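Local structure of Cyclase/dehydrase (Mycobacterium smegmatis str. MC2 155, 5Z8O) at residues 12-17 against 93-98; 22-27 against 46-51; 66-71 against 76-81; 107-112 against 124-129. The protein is of unknown function but belongs to the START superfamily, whose helix-grip fold commonly binds lipids or other hydrophobic ligands, so it may do likewise. One frame throughout, in Å; residues are numbered along the deposited sequence. Where two conformers were deposited one is given.

Contact 1: residues 12-17 against 93-98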
# COMPACT_ATOMS: atom_id res chain seq x y z
N ALA B 12 15.78 28.43 4.76
CA ALA B 12 16.67 27.46 4.15
C ALA B 12 16.63 27.64 2.64
O ALA B 12 15.67 28.20 2.09
CB ALA B 12 16.28 26.02 4.52
N SER B 13 17.68 27.17 1.98
CA SER B 13 17.77 27.28 0.53
C SER B 13 16.74 26.37 -0.14
O SER B 13 16.20 25.44 0.46
CB SER B 13 19.17 26.92 0.05
OG SER B 13 19.45 25.55 0.28
N ALA B 14 16.49 26.66 -1.42
CA ALA B 14 15.54 25.86 -2.19
C ALA B 14 16.03 24.43 -2.33
O ALA B 14 15.22 23.49 -2.35
CB ALA B 14 15.30 26.48 -3.56
N GLU B 15 17.35 24.23 -2.41
CA GLU B 15 17.90 22.89 -2.53
C GLU B 15 17.70 22.10 -1.25
O GLU B 15 17.45 20.88 -1.29
CB GLU B 15 19.39 22.98 -2.87
CG GLU B 15 19.98 21.73 -3.49
CD GLU B 15 21.45 21.56 -3.16
OE1 GLU B 15 22.04 22.49 -2.57
OE2 GLU B 15 22.02 20.50 -3.49
N THR B 16 17.78 22.76 -0.09
CA THR B 16 17.53 22.09 1.18
C THR B 16 16.06 21.70 1.31
O THR B 16 15.74 20.57 1.72
CB THR B 16 17.96 22.99 2.34
OG1 THR B 16 19.36 23.24 2.25
CG2 THR B 16 17.65 22.33 3.68
N ILE B 17 15.14 22.61 0.97
CA ILE B 17 13.72 22.31 1.08
C ILE B 17 13.32 21.24 0.08
O ILE B 17 12.57 20.31 0.41
CB ILE B 17 12.89 23.59 0.90
CG1 ILE B 17 13.22 24.58 2.01
CG2 ILE B 17 11.40 23.27 0.90
CD1 ILE B 17 13.02 24.01 3.37
N PHE B 93 3.32 20.67 -3.78
CA PHE B 93 4.37 21.49 -3.18
C PHE B 93 5.07 22.30 -4.26
O PHE B 93 5.50 21.73 -5.27
CB PHE B 93 5.41 20.64 -2.45
CG PHE B 93 4.85 19.81 -1.33
CD1 PHE B 93 4.44 18.51 -1.55
CD2 PHE B 93 4.77 20.33 -0.05
CE1 PHE B 93 3.94 17.74 -0.52
CE2 PHE B 93 4.27 19.57 0.99
CZ PHE B 93 3.85 18.27 0.76
N SER B 94 5.19 23.61 -4.05
CA SER B 94 5.92 24.50 -4.95
C SER B 94 6.99 25.24 -4.16
O SER B 94 6.68 25.88 -3.15
CB SER B 94 4.97 25.47 -5.65
OG SER B 94 4.03 24.78 -6.43
N ILE B 95 8.24 25.13 -4.60
CA ILE B 95 9.40 25.69 -3.90
C ILE B 95 9.99 26.83 -4.73
O ILE B 95 10.52 26.59 -5.82
CB ILE B 95 10.45 24.60 -3.62
CG1 ILE B 95 9.88 23.59 -2.62
CG2 ILE B 95 11.74 25.22 -3.09
CD1 ILE B 95 10.59 22.26 -2.63
N VAL B 96 9.88 28.05 -4.23
CA VAL B 96 10.37 29.24 -4.92
C VAL B 96 11.43 29.93 -4.07
O VAL B 96 11.15 30.28 -2.91
CB VAL B 96 9.24 30.22 -5.27
CG1 VAL B 96 9.81 31.46 -5.95
CG2 VAL B 96 8.22 29.55 -6.17
N PRO B 97 12.64 30.14 -4.57
CA PRO B 97 13.65 30.86 -3.79
C PRO B 97 13.25 32.31 -3.57
O PRO B 97 12.71 32.97 -4.47
CB PRO B 97 14.92 30.76 -4.65
CG PRO B 97 14.41 30.52 -6.03
CD PRO B 97 13.15 29.71 -5.88
N LEU B 98 13.50 32.81 -2.36
CA LEU B 98 13.24 34.20 -2.02
C LEU B 98 14.50 35.05 -2.04
O LEU B 98 14.79 35.74 -3.03
CB LEU B 98 12.58 34.29 -0.64
CG LEU B 98 11.10 33.94 -0.61
CD1 LEU B 98 10.54 34.09 0.79
CD2 LEU B 98 10.34 34.83 -1.59
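Ile95, on strand 86-97, receives Ala14 and Ile17 from the first turn of helix 14-22, a helix-on-sheet contact of the helix-grip fold shared by START and Bet v 1-like proteins. The contact between the segments is apolar. The two branches of Ile95 divide the work: CG2 goes to Ala14, with its CB 3.8 Å away, while the CG1-CD1 arm lies against the CG2 methyl of Ile17. That division follows from a first torsion of -66°, which sets CG2 opposite the backbone N and leaves CG1 next to it. Ala14 CB also reaches Pro97 CB more loosely, at 4.4 Å, where the strand ends near the surface.

Ser13 is the N-cap residue, and its O accepts from Ile17 N at 3.1 Å; Ala14 and Ile17, three residues apart, fall on the same side of the helix. Beyond the pair, Thr103 touches both Ala14 and Ile17, and Val141 of the long helix 119-144 lies against Ile17, so this isoleucine is buried where helix 14-22, helix 119-144 and the sheet meet. Its side chain crosses that of Ile95 at a slant, and the methyl CG2 of Ile17 sits 3.8 Å from Ile95 CD1.

Contact 2: residues 22-27 against 46-51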
# COMPACT_ATOMS: atom_id res chain seq x y z
N SER B 22 11.43 15.96 -0.95
CA SER B 22 11.58 14.84 -1.87
C SER B 22 12.04 13.56 -1.18
O SER B 22 11.87 12.47 -1.74
CB SER B 22 12.58 15.19 -2.98
OG SER B 22 13.89 15.30 -2.46
N ASP B 23 12.62 13.66 0.02
CA ASP B 23 13.12 12.50 0.76
C ASP B 23 11.94 11.84 1.47
O ASP B 23 11.76 11.95 2.68
CB ASP B 23 14.20 12.92 1.75
CG ASP B 23 14.97 11.74 2.29
OD1 ASP B 23 14.60 10.59 2.00
OD2 ASP B 23 15.95 11.97 3.03
N PHE B 24 11.13 11.14 0.68
CA PHE B 24 9.87 10.61 1.19
C PHE B 24 10.10 9.59 2.30
O PHE B 24 9.37 9.57 3.30
CB PHE B 24 9.06 9.98 0.06
CG PHE B 24 8.76 10.92 -1.06
CD1 PHE B 24 7.92 12.00 -0.87
CD2 PHE B 24 9.33 10.73 -2.31
CE1 PHE B 24 7.64 12.87 -1.90
CE2 PHE B 24 9.06 11.60 -3.35
CZ PHE B 24 8.21 12.67 -3.14
N GLU B 25 11.11 8.73 2.15
CA GLU B 25 11.34 7.70 3.15
C GLU B 25 11.90 8.26 4.46
O GLU B 25 11.91 7.54 5.46
CB GLU B 25 12.26 6.62 2.58
CG GLU B 25 11.59 5.81 1.48
CD GLU B 25 12.42 4.63 1.01
OE1 GLU B 25 13.66 4.66 1.15
OE2 GLU B 25 11.82 3.66 0.49
N ALA B 26 12.34 9.52 4.48
CA ALA B 26 12.75 10.16 5.72
C ALA B 26 11.61 10.89 6.42
O ALA B 26 11.82 11.41 7.53
CB ALA B 26 13.90 11.14 5.46
N TYR B 27 10.42 10.93 5.82
CA TYR B 27 9.28 11.58 6.46
C TYR B 27 9.02 11.13 7.89
O TYR B 27 8.75 12.00 8.74
CB TYR B 27 8.00 11.37 5.63
CG TYR B 27 7.85 12.28 4.43
CD1 TYR B 27 8.86 13.15 4.06
CD2 TYR B 27 6.67 12.30 3.70
CE1 TYR B 27 8.72 13.99 2.97
CE2 TYR B 27 6.51 13.14 2.61
CZ TYR B 27 7.54 13.99 2.25
OH TYR B 27 7.37 14.82 1.17
N GLY B 46 14.60 7.35 -11.99
CA GLY B 46 14.83 7.02 -10.60
C GLY B 46 13.98 7.77 -9.60
O GLY B 46 13.92 7.36 -8.43
N ARG B 47 13.32 8.84 -10.01
CA ARG B 47 12.48 9.59 -9.07
C ARG B 47 11.27 8.74 -8.69
O ARG B 47 10.64 8.14 -9.57
CB ARG B 47 12.04 10.92 -9.67
CG ARG B 47 13.15 11.96 -9.72
CD ARG B 47 12.65 13.31 -10.20
NE ARG B 47 12.17 13.27 -11.58
CZ ARG B 47 11.71 14.33 -12.24
NH1 ARG B 47 11.67 15.51 -11.64
NH2 ARG B 47 11.28 14.20 -13.49
N PRO B 48 10.92 8.67 -7.41
CA PRO B 48 9.78 7.84 -7.00
C PRO B 48 8.49 8.24 -7.70
O PRO B 48 8.18 9.42 -7.87
CB PRO B 48 9.69 8.10 -5.49
CG PRO B 48 11.08 8.50 -5.10
CD PRO B 48 11.63 9.26 -6.27
N SER B 49 7.74 7.22 -8.13
CA SER B 49 6.46 7.42 -8.80
C SER B 49 5.28 6.93 -7.99
O SER B 49 4.13 7.28 -8.32
CB SER B 49 6.47 6.72 -10.17
OG SER B 49 6.66 5.33 -10.02
N GLN B 50 5.51 6.14 -6.93
CA GLN B 50 4.43 5.62 -6.11
C GLN B 50 4.95 5.37 -4.70
O GLN B 50 6.05 4.85 -4.53
CB GLN B 50 3.85 4.32 -6.70
CG GLN B 50 2.60 3.82 -6.00
CD GLN B 50 2.13 2.48 -6.54
OE1 GLN B 50 2.93 1.58 -6.80
NE2 GLN B 50 0.81 2.33 -6.71
N LEU B 51 4.15 5.74 -3.70
CA LEU B 51 4.55 5.63 -2.30
C LEU B 51 3.50 4.88 -1.50
O LEU B 51 2.30 4.93 -1.82
CB LEU B 51 4.76 7.01 -1.65
CG LEU B 51 5.67 8.03 -2.31
CD1 LEU B 51 5.53 9.38 -1.60
CD2 LEU B 51 7.12 7.55 -2.28
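The Phe24 ring is met by Leu51 over one face and by Pro48 at its edge. Leu51 CD1 stands 3.9 Å from the ring centroid, 23° off the normal, a CH-pi contact displaced toward the CG-CD1 side, with CD1 of each residue 3.6 Å apart. Leu51 CD2 sits near the CB end of the ring, 3.9 Å from Phe24 CB. Pro48 CG lies close to the ring plane, 4.0 Å from Phe24 CD2. On the opposite face, Ser22 O lies 3.1 Å above the plane of the Phe24 ring.

Phe24 ends the inverse gamma turn centred on Asp23, whose bond from Phe24 N to Ser22 O is weak, and begins the 3-10 segment 24-26. A first torsion of -57° keeps the ring beside its backbone N, directed at the sheet. Pro48 and Leu51 belong to strand 48-57, whose neighbours 34-42 and 60-69 add Cys37 and Val68 around the phenylalanine. The contact fastens the loop between two helices to the helix-bearing side of the helix-grip sheet. With no hydrogen bond between the segments, association relies on burial and dispersion; the ring's tilt is probably limited by methyl and Ser22 carbonyl on its faces and Pro48 and Tyr27 at its edge.

Contact 3: residues 66-71 against 76-81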
# COMPACT_ATOMS: atom_id res chain seq x y z
N THR B 66 -0.11 6.39 -2.85
CA THR B 66 -0.19 7.65 -3.58
C THR B 66 0.76 7.63 -4.77
O THR B 66 1.87 7.12 -4.68
CB THR B 66 0.14 8.85 -2.67
OG1 THR B 66 1.56 9.02 -2.61
CG2 THR B 66 -0.39 8.63 -1.26
N ALA B 67 0.30 8.21 -5.88
CA ALA B 67 1.15 8.44 -7.03
C ALA B 67 1.84 9.79 -6.91
O ALA B 67 1.28 10.75 -6.37
CB ALA B 67 0.34 8.38 -8.33
N VAL B 68 3.07 9.86 -7.41
CA VAL B 68 3.90 11.05 -7.32
C VAL B 68 4.16 11.55 -8.73
O VAL B 68 4.51 10.77 -9.62
CB VAL B 68 5.23 10.77 -6.59
CG1 VAL B 68 6.03 12.07 -6.43
CG2 VAL B 68 4.98 10.13 -5.23
N TYR B 69 4.00 12.85 -8.93
CA TYR B 69 4.25 13.49 -10.21
C TYR B 69 5.16 14.69 -9.99
O TYR B 69 5.26 15.23 -8.89
CB TYR B 69 2.95 13.95 -10.88
CG TYR B 69 1.94 12.84 -11.07
CD1 TYR B 69 0.99 12.57 -10.09
CD2 TYR B 69 1.94 12.07 -12.22
CE1 TYR B 69 0.07 11.55 -10.25
CE2 TYR B 69 1.03 11.05 -12.39
CZ TYR B 69 0.09 10.80 -11.40
OH TYR B 69 -0.82 9.78 -11.57
N TYR B 70 5.83 15.09 -11.06
CA TYR B 70 6.75 16.23 -11.04
C TYR B 70 6.32 17.13 -12.19
O TYR B 70 6.96 17.16 -13.24
CB TYR B 70 8.19 15.75 -11.15
CG TYR B 70 8.51 14.70 -10.11
CD1 TYR B 70 8.89 15.06 -8.82
CD2 TYR B 70 8.40 13.35 -10.40
CE1 TYR B 70 9.16 14.11 -7.86
CE2 TYR B 70 8.68 12.38 -9.45
CZ TYR B 70 9.06 12.77 -8.18
OH TYR B 70 9.33 11.82 -7.23
N PRO B 71 5.23 17.89 -11.99
CA PRO B 71 4.67 18.67 -13.11
C PRO B 71 5.58 19.78 -13.60
O PRO B 71 5.53 20.13 -14.78
CB PRO B 71 3.36 19.22 -12.53
CG PRO B 71 3.54 19.18 -11.05
CD PRO B 71 4.42 18.00 -10.77
N ILE B 76 6.21 19.29 -6.75
CA ILE B 76 5.92 17.90 -6.48
C ILE B 76 4.42 17.82 -6.23
O ILE B 76 3.87 18.60 -5.45
CB ILE B 76 6.70 17.35 -5.26
CG1 ILE B 76 8.20 17.60 -5.43
CG2 ILE B 76 6.42 15.87 -5.07
CD1 ILE B 76 9.05 17.05 -4.30
N PHE B 77 3.76 16.87 -6.90
CA PHE B 77 2.31 16.73 -6.84
C PHE B 77 1.99 15.27 -6.57
O PHE B 77 2.37 14.39 -7.35
CB PHE B 77 1.68 17.22 -8.15
CG PHE B 77 0.18 17.19 -8.17
CD1 PHE B 77 -0.55 18.05 -7.37
CD2 PHE B 77 -0.49 16.36 -9.05
CE1 PHE B 77 -1.93 18.05 -7.41
CE2 PHE B 77 -1.87 16.36 -9.09
CZ PHE B 77 -2.59 17.20 -8.27
N THR B 78 1.28 15.01 -5.47
CA THR B 78 0.90 13.66 -5.09
C THR B 78 -0.61 13.50 -5.20
O THR B 78 -1.38 14.42 -4.92
CB THR B 78 1.35 13.34 -3.66
OG1 THR B 78 0.74 14.25 -2.74
CG2 THR B 78 2.87 13.43 -3.54
N MET B 79 -1.03 12.31 -5.63
CA MET B 79 -2.44 11.98 -5.82
C MET B 79 -2.69 10.62 -5.18
O MET B 79 -2.13 9.62 -5.63
CB MET B 79 -2.81 11.95 -7.30
CG MET B 79 -2.61 13.26 -8.02
SD MET B 79 -3.08 13.17 -9.76
CE MET B 79 -4.85 12.92 -9.61
N LEU B 80 -3.52 10.60 -4.14
CA LEU B 80 -3.89 9.35 -3.50
C LEU B 80 -4.56 8.42 -4.51
O LEU B 80 -5.48 8.82 -5.22
CB LEU B 80 -4.83 9.61 -2.32
CG LEU B 80 -5.27 8.37 -1.55
CD1 LEU B 80 -4.09 7.76 -0.81
CD2 LEU B 80 -6.40 8.69 -0.58
N GLN B 81 -4.07 7.19 -4.58
CA GLN B 81 -4.70 6.17 -5.41
C GLN B 81 -5.71 5.36 -4.61
O GLN B 81 -6.80 5.06 -5.11
CB GLN B 81 -3.64 5.25 -6.01
CG GLN B 81 -2.72 5.94 -6.99
CD GLN B 81 -1.53 5.09 -7.37
OE1 GLN B 81 -0.92 4.45 -6.51
NE2 GLN B 81 -1.18 5.09 -8.65
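Met79 reaches over to Tyr69, two residues along the partner strand from Ala67, its direct pair. Its CB begins 4.1 Å from Tyr69 CE1. CG, held beside the backbone N by a first torsion of -60°, comes closer to that same ring carbon, and SD closer still, at 3.6 Å. The sulfur is 4.6 Å from the ring centroid and 52° off its normal, so this Met-aromatic contact is oblique. The bend at chi3, 66°, carries the terminal CE away from the ring, leaving SD as the closest atom. The thioether and phenol chains cross at nearly a right angle on the face shared with Ala67 and Phe77.

Strands 60-69 and 75-83 form a beta hairpin within the antiparallel sheet of the helix-grip fold. Ala67 with Met79 and Tyr69 with Phe77 are hydrogen-bonded pairs. Ala67 N gives to Met79 O at 2.8 Å, and the return bond from Met79 N to Ala67 O lies in the carbonyl plane. Tyr69 N approaches Phe77 O at 2.7 Å, nearly along the C=O axis. The non-hydrogen-bonded pairs, Thr66 with Leu80 and Val68 with Thr78, send their side chains to the other face, where Leu51 touches Thr66 and Val68. At the turn end, Pro71 CD packs on Phe77 CB at 3.9 Å; at the other, Gln81 NE2 lies 3.6 Å from Ala67 CB, while its OE1 accepts from Gln50.

Contact 4: residues 107-112 against 124-129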
# COMPACT_ATOMS: atom_id res chain seq x y z
N VAL B 107 1.93 25.17 -0.53
CA VAL B 107 1.31 23.85 -0.43
C VAL B 107 -0.19 24.00 -0.66
O VAL B 107 -0.85 24.79 0.02
CB VAL B 107 1.58 23.18 0.93
CG1 VAL B 107 1.15 21.71 0.88
CG2 VAL B 107 3.05 23.29 1.29
N ASP B 108 -0.71 23.26 -1.64
CA ASP B 108 -2.15 23.14 -1.86
C ASP B 108 -2.59 21.73 -1.51
O ASP B 108 -1.92 20.76 -1.88
CB ASP B 108 -2.52 23.45 -3.31
CG ASP B 108 -2.15 24.86 -3.72
OD1 ASP B 108 -1.92 25.08 -4.92
OD2 ASP B 108 -2.10 25.75 -2.84
N LEU B 109 -3.72 21.60 -0.82
CA LEU B 109 -4.23 20.30 -0.42
C LEU B 109 -5.72 20.23 -0.72
O LEU B 109 -6.50 21.06 -0.25
CB LEU B 109 -3.97 20.04 1.06
CG LEU B 109 -4.54 18.74 1.61
CD1 LEU B 109 -3.79 17.53 1.04
CD2 LEU B 109 -4.50 18.74 3.13
N ASP B 110 -6.11 19.24 -1.52
CA ASP B 110 -7.49 19.06 -1.97
C ASP B 110 -7.91 17.64 -1.61
O ASP B 110 -7.42 16.68 -2.22
CB ASP B 110 -7.61 19.31 -3.48
CG ASP B 110 -9.04 19.44 -3.94
OD1 ASP B 110 -9.93 19.61 -3.08
OD2 ASP B 110 -9.28 19.38 -5.16
N VAL B 111 -8.79 17.50 -0.62
CA VAL B 111 -9.14 16.19 -0.09
C VAL B 111 -10.64 15.96 -0.17
O VAL B 111 -11.45 16.89 -0.18
CB VAL B 111 -8.65 16.00 1.36
CG1 VAL B 111 -7.15 16.21 1.45
CG2 VAL B 111 -9.36 16.95 2.30
N GLU B 112 -11.00 14.67 -0.21
CA GLU B 112 -12.36 14.17 -0.13
C GLU B 112 -12.33 13.04 0.90
O GLU B 112 -11.44 12.19 0.83
CB GLU B 112 -12.83 13.57 -1.47
CG GLU B 112 -13.27 14.45 -2.65
CD GLU B 112 -14.15 15.62 -2.29
OE1 GLU B 112 -13.96 16.71 -2.86
OE2 GLU B 112 -15.06 15.44 -1.46
N LYS B 124 -11.52 22.60 7.34
CA LYS B 124 -10.90 22.97 8.61
C LYS B 124 -9.85 21.95 9.03
O LYS B 124 -8.75 22.33 9.45
CB LYS B 124 -11.97 23.12 9.70
CG LYS B 124 -11.41 23.59 11.03
CD LYS B 124 -12.52 23.95 12.01
CE LYS B 124 -12.86 22.78 12.93
NZ LYS B 124 -11.68 22.37 13.75
N LEU B 125 -10.16 20.66 8.89
CA LEU B 125 -9.20 19.63 9.28
C LEU B 125 -8.00 19.60 8.34
O LEU B 125 -6.87 19.38 8.78
CB LEU B 125 -9.88 18.27 9.33
CG LEU B 125 -11.03 18.14 10.33
CD1 LEU B 125 -11.72 16.79 10.22
CD2 LEU B 125 -10.54 18.39 11.74
N ALA B 126 -8.24 19.82 7.04
CA ALA B 126 -7.14 19.88 6.09
C ALA B 126 -6.25 21.09 6.35
O ALA B 126 -5.02 21.00 6.22
CB ALA B 126 -7.68 19.91 4.66
N GLY B 127 -6.84 22.23 6.71
CA GLY B 127 -6.04 23.39 7.06
C GLY B 127 -5.19 23.15 8.28
O GLY B 127 -4.05 23.62 8.36
N GLU B 128 -5.72 22.40 9.25
CA GLU B 128 -4.93 22.06 10.43
C GLU B 128 -3.79 21.12 10.07
O GLU B 128 -2.70 21.23 10.63
CB GLU B 128 -5.82 21.45 11.51
CG GLU B 128 -6.86 22.42 12.05
CD GLU B 128 -7.67 21.84 13.19
OE1 GLU B 128 -7.36 20.71 13.63
OE2 GLU B 128 -8.61 22.52 13.65
N THR B 129 -4.02 20.20 9.14
CA THR B 129 -2.94 19.31 8.71
C THR B 129 -1.77 20.11 8.11
O THR B 129 -0.60 19.78 8.35
CB THR B 129 -3.48 18.28 7.71
OG1 THR B 129 -4.49 17.49 8.35
CG2 THR B 129 -2.37 17.36 7.23
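Ala126 and Leu109 make the closer of two apolar contacts, with Ala126 CB 3.7 Å from Leu109 CD2. The leucine has its CG opposite the backbone N, chi1 176°, and with chi2 at 70° for CD1 the CD2 branch runs on anti to CA and reaches the helix. This methyl also lies 3.9 Å from Ala126 O, so it touches both the side chain and the backbone of the alanine. Val111, two residues on and on the same face of the strand, adds CG2 at 4.1 Å from the same CB. One small methyl is shared by two branched side chains. The CA atoms of Leu109 and Ala126 are 7.1 Å apart.

Here the long C-terminal helix 119-144 lies against strand 103-113, the packing of helix on curved antiparallel sheet that defines the helix-grip fold. Val4, on the adjoining edge strand, touches both Leu109 and Ala126, and Leu130 from the next turn of the helix continues the packing on Leu109. On the helix itself, Lys124 NZ forms a salt bridge with Glu128 OE2 at 3.1 Å, approaching from above the carboxylate plane. Leu125 O accepts from both Thr129 N and Thr129 OG1, which arrive on opposite faces of its carbonyl plane.

In the fold
All four contacts involve one antiparallel sheet, but in different ways. Contact 3 joins two of its strands and is the one with hydrogen bonds between the segments; contacts 1, 2 and 4 bring helices or a loop to the sheet by apolar packing, with no hydrogen bond between their segments. Contacts 2 and 4 are buried, their centres about 21 Å apart on opposite sides of the chain centre, whereas contacts 1 and 3 extend to the surface. Strand 86-97 ties several together: Phe93 of contact 1 gives its N to Ile76 O of contact 3, probably a hydrogen bond, and the Phe93 ring packs on Val107 of contact 4. Contacts 2 and 3 meet through Pro48 O and Tyr70 OH.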